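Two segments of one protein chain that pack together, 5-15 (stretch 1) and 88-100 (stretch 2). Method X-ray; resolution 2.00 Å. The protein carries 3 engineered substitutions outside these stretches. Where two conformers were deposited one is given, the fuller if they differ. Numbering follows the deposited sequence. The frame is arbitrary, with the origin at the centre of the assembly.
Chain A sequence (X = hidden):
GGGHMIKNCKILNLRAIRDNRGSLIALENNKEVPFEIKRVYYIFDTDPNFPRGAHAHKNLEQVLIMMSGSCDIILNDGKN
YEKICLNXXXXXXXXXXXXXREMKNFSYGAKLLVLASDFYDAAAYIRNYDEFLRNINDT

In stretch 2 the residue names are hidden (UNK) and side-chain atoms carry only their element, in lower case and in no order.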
# COMPACT_ATOMS: atom_id res chain seq x y z
N MET A 5 -0.92 -24.54 12.92
CA MET A 5 0.40 -24.84 13.43
C MET A 5 1.51 -24.25 12.59
O MET A 5 2.65 -24.67 12.75
CB MET A 5 0.62 -26.35 13.46
CG MET A 5 -0.54 -27.13 14.07
SD MET A 5 -0.02 -28.83 14.34
CE MET A 5 1.14 -28.62 15.70
N ILE A 6 1.20 -23.27 11.74
CA ILE A 6 2.19 -22.76 10.80
C ILE A 6 3.03 -21.71 11.49
O ILE A 6 2.50 -20.78 12.09
CB ILE A 6 1.53 -22.23 9.53
CG1 ILE A 6 1.11 -23.42 8.71
CG2 ILE A 6 2.48 -21.39 8.68
CD1 ILE A 6 0.36 -23.03 7.47
N LYS A 7 4.34 -21.81 11.38
CA LYS A 7 5.17 -20.99 12.23
C LYS A 7 5.28 -19.59 11.63
O LYS A 7 5.03 -18.60 12.32
CB LYS A 7 6.54 -21.60 12.49
CG LYS A 7 7.26 -20.91 13.64
CD LYS A 7 7.46 -21.81 14.86
CE LYS A 7 8.29 -21.12 15.94
NZ LYS A 7 9.67 -20.79 15.47
N ASN A 8 5.59 -19.51 10.34
CA ASN A 8 6.11 -18.24 9.83
C ASN A 8 5.07 -17.24 9.33
O ASN A 8 5.34 -16.53 8.38
CB ASN A 8 7.14 -18.50 8.75
CG ASN A 8 8.43 -19.04 9.31
OD1 ASN A 8 8.70 -18.92 10.51
ND2 ASN A 8 9.23 -19.62 8.45
N CYS A 9 3.92 -17.16 10.00
CA CYS A 9 2.87 -16.23 9.62
C CYS A 9 2.12 -15.73 10.84
O CYS A 9 2.11 -16.39 11.87
CB CYS A 9 1.88 -16.91 8.70
SG CYS A 9 2.70 -17.74 7.33
N LYS A 10 1.49 -14.58 10.70
CA LYS A 10 0.84 -13.97 11.78
C LYS A 10 -0.24 -13.02 11.24
O LYS A 10 -0.01 -12.26 10.27
CB LYS A 10 1.90 -13.24 12.60
CG LYS A 10 1.37 -12.66 13.89
CD LYS A 10 2.40 -11.76 14.57
CE LYS A 10 1.78 -10.80 15.57
NZ LYS A 10 0.62 -11.39 16.31
N ILE A 11 -1.41 -13.05 11.87
CA ILE A 11 -2.48 -12.10 11.62
C ILE A 11 -2.22 -10.84 12.42
O ILE A 11 -2.01 -10.89 13.64
CB ILE A 11 -3.86 -12.71 11.92
CG1 ILE A 11 -4.13 -13.79 10.88
CG2 ILE A 11 -4.98 -11.65 11.93
CD1 ILE A 11 -4.42 -13.25 9.51
N LEU A 12 -2.15 -9.71 11.72
CA LEU A 12 -1.91 -8.43 12.32
C LEU A 12 -3.23 -7.68 12.33
O LEU A 12 -3.72 -7.24 11.29
CB LEU A 12 -0.85 -7.66 11.54
CG LEU A 12 0.41 -8.45 11.19
CD1 LEU A 12 1.25 -7.56 10.31
CD2 LEU A 12 1.11 -8.81 12.49
N ASN A 13 -3.83 -7.58 13.51
CA ASN A 13 -5.10 -6.88 13.65
C ASN A 13 -4.69 -5.46 13.88
O ASN A 13 -4.46 -5.10 15.01
CB ASN A 13 -5.96 -7.43 14.81
CG ASN A 13 -6.45 -8.85 14.53
OD1 ASN A 13 -7.26 -9.05 13.63
ND2 ASN A 13 -5.94 -9.83 15.27
N LEU A 14 -4.66 -4.67 12.80
CA LEU A 14 -4.11 -3.32 12.80
C LEU A 14 -5.06 -2.32 13.45
O LEU A 14 -6.30 -2.46 13.41
CB LEU A 14 -3.88 -2.87 11.37
CG LEU A 14 -3.10 -3.79 10.45
CD1 LEU A 14 -3.28 -3.46 8.98
CD2 LEU A 14 -1.65 -3.73 10.91
N ARG A 15 -4.45 -1.29 13.99
CA ARG A 15 -5.15 -0.17 14.59
C ARG A 15 -5.41 0.99 13.64
O ARG A 15 -4.49 1.66 13.18
CB ARG A 15 -4.37 0.34 15.80
CG ARG A 15 -5.13 1.43 16.55
CD ARG A 15 -4.33 2.71 16.74
NE ARG A 15 -4.04 2.82 18.15
CZ ARG A 15 -2.85 3.00 18.71
NH1 ARG A 15 -1.74 3.19 17.99
NH2 ARG A 15 -2.79 2.99 20.03
N UNK A 88 -10.95 -7.74 5.08
CA UNK A 88 -11.03 -6.42 5.63
C UNK A 88 -9.71 -5.66 5.61
O UNK A 88 -8.65 -6.26 5.75
c UNK A 88 -11.66 -6.50 7.05
c UNK A 88 -13.27 -5.82 10.27
c UNK A 88 -11.02 -7.47 8.03
c UNK A 88 -11.88 -7.62 9.28
n UNK A 88 -14.33 -6.61 10.36
n UNK A 88 -13.34 -4.56 10.65
n UNK A 88 -12.12 -6.28 9.81
N UNK A 89 -9.77 -4.32 5.48
CA UNK A 89 -8.52 -3.58 5.29
C UNK A 89 -7.75 -3.27 6.54
O UNK A 89 -6.71 -2.65 6.46
c UNK A 89 -8.97 -2.28 4.62
c UNK A 89 -10.95 -3.46 5.32
c UNK A 89 -10.37 -2.13 4.98
N UNK A 90 -8.27 -3.66 7.69
CA UNK A 90 -7.57 -3.40 8.92
C UNK A 90 -6.97 -4.67 9.46
O UNK A 90 -6.57 -4.70 10.61
o UNK A 90 -9.87 -4.76 9.73
o UNK A 90 -10.68 -3.08 10.85
c UNK A 90 -9.76 -3.62 10.22
c UNK A 90 -8.51 -2.78 9.97
N UNK A 91 -6.86 -5.70 8.63
CA UNK A 91 -6.14 -6.90 8.95
C UNK A 91 -5.03 -7.12 7.94
O UNK A 91 -5.22 -6.96 6.73
c UNK A 91 -7.04 -8.12 9.04
c UNK A 91 -6.21 -9.41 9.15
c UNK A 91 -7.91 -7.99 10.29
c UNK A 91 -8.89 -9.12 10.48
N UNK A 92 -3.87 -7.46 8.48
CA UNK A 92 -2.66 -7.68 7.68
C UNK A 92 -2.25 -9.10 7.92
O UNK A 92 -2.35 -9.58 9.03
N UNK A 93 -1.82 -9.80 6.89
CA UNK A 93 -1.27 -11.15 7.05
C UNK A 93 0.23 -11.13 6.81
O UNK A 93 0.69 -10.80 5.74
c UNK A 93 -1.99 -14.40 4.98
c UNK A 93 -1.32 -13.54 6.01
c UNK A 93 -1.36 -14.21 7.37
c UNK A 93 -1.97 -12.14 6.11
N UNK A 94 0.98 -11.38 7.87
CA UNK A 94 2.40 -11.48 7.75
C UNK A 94 2.70 -12.84 7.20
O UNK A 94 2.22 -13.82 7.74
c UNK A 94 7.26 -12.24 8.97
c UNK A 94 5.06 -12.78 9.66
c UNK A 94 3.09 -11.30 9.10
c UNK A 94 5.45 -10.82 8.41
o UNK A 94 8.60 -12.54 8.88
c UNK A 94 6.78 -11.10 8.35
c UNK A 94 6.41 -13.08 9.63
c UNK A 94 4.57 -11.64 9.05
N UNK A 95 3.43 -12.89 6.08
CA UNK A 95 4.00 -14.11 5.58
C UNK A 95 5.50 -14.00 5.55
O UNK A 95 6.06 -13.20 4.81
c UNK A 95 1.55 -14.59 2.62
c UNK A 95 4.12 -15.80 3.74
c UNK A 95 3.55 -14.43 4.15
c UNK A 95 2.02 -14.46 4.05
N UNK A 96 6.14 -14.82 6.37
CA UNK A 96 7.57 -14.78 6.57
C UNK A 96 8.32 -15.71 5.62
O UNK A 96 7.82 -16.13 4.57
N UNK A 97 9.55 -16.03 6.03
CA UNK A 97 10.49 -16.80 5.21
C UNK A 97 10.02 -18.23 5.05
O UNK A 97 9.23 -18.73 5.85
n UNK A 97 15.49 -13.57 7.33
c UNK A 97 14.11 -13.75 6.81
c UNK A 97 12.46 -15.33 5.77
c UNK A 97 11.87 -16.74 5.82
c UNK A 97 13.80 -15.20 6.49
N UNK A 98 10.45 -18.83 3.95
CA UNK A 98 10.21 -20.22 3.61
C UNK A 98 8.77 -20.66 3.59
O UNK A 98 8.43 -21.68 4.16
c UNK A 98 11.06 -21.12 4.51
c UNK A 98 12.54 -20.90 4.28
n UNK A 98 13.00 -21.33 3.11
o UNK A 98 13.24 -20.27 5.09
N UNK A 99 7.92 -19.89 2.91
CA UNK A 99 6.50 -20.22 2.81
C UNK A 99 5.95 -20.37 1.39
O UNK A 99 6.23 -19.60 0.48
c UNK A 99 5.73 -19.13 3.51
c UNK A 99 6.00 -19.03 5.00
c UNK A 99 3.63 -20.49 5.63
s UNK A 99 5.39 -20.47 5.89
N UNK A 100 5.19 -21.43 1.22
CA UNK A 100 4.50 -21.71 -0.00
C UNK A 100 3.14 -21.06 0.24
O UNK A 100 2.62 -21.06 1.38
c UNK A 100 2.24 -23.86 -1.45
c UNK A 100 3.32 -24.92 -4.72
c UNK A 100 5.66 -24.57 -4.36
n UNK A 100 1.94 -24.34 -2.70
c UNK A 100 3.60 -23.65 -1.34
c UNK A 100 4.35 -23.19 -0.17
c UNK A 100 4.16 -24.07 -2.57
c UNK A 100 4.60 -24.98 -5.16
c UNK A 100 5.46 -24.11 -3.07
c UNK A 100 3.10 -24.46 -3.41
O HOH W 1 -7.93 -4.93 13.05

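Position 88 carries three carbons, a nitrogen and a carbon bearing two further nitrogens, a guanidinium on a side chain that does not reach stretch 1: Arg88. At 89, three carbons close a ring onto the backbone nitrogen, which defines Pro89; its CB points away from stretch 1. Position 90 has two carbons, the second bearing two oxygens 2.7 and 3.1 Å from the NE and NH1 atoms of Arg88. This carboxylate is Asp90, salt-bridged to Arg88 across a type I turn. Its backbone O accepts a hydrogen bond from Leu14 N (2.9 Å), and water 1 donates to both Asp90 O (2.8 Å) and Leu14 O (3.0 Å).

Position 91 shows four carbons forked at the first, one arm two carbons long: Ile91. Its CG2 lies 3.8 Å from Ile11 CG2, and its CD1 is 3.5 Å from Asn13 OD1. Position 92 has no side-chain atoms and is Gly92. Its N and O pair with Leu12 O (2.8 Å) and Leu12 N (2.7 Å), and the space beside its CA is bordered by the CD1 atoms of Leu12 and Leu14.

At 93, four carbons fork at the second, giving Leu93, whose CD1 meets Ile11 CD1 at 3.9 Å. Position 94 has one carbon and a six-carbon ring bearing an oxygen: Tyr94. Lys10 N lies at the ring edge, and CE2 is 3.8 Å from Asn8 O. Four carbons at 95, again forked at the first with one longer arm, indicate Ile95; its CG2 sits 4.3 Å from Cys9 SG.

Position 96 lacks a side chain and is Gly96. Its N donates to Asn8 O (2.8 Å), and a CB here would clash with that oxygen. Four carbons in a row ending in nitrogen make 97 Lys97; its backbone O receives Asn8 ND2 at 2.7 Å, while the side chain leads away. At 98, two carbons end in one oxygen and one nitrogen, an amide consistent with Asn98. The unbranched chain of two carbons, sulfur and carbon at 99 is Met99, with CE 3.4 Å from both Ile6 CG2 and Cys9 SG. Fused five- and six-membered rings containing one nitrogen identify Trp100, out of reach of stretch 1.

The contact is an antiparallel strand pairing. Reciprocal hydrogen bonds join Lys10 to Tyr94 and Leu12 to Gly92, and Asn8 and Leu14 extend the ladder beyond them. Cys9, Ile11 and Asn13 share one face with Ile91, Leu93 and Ile95, where apolar packing reinforces the backbone bonds; Met99 extends this packing to Ile6.

Stretch 2, residues 88-100: RPDIGLYIGKNMW
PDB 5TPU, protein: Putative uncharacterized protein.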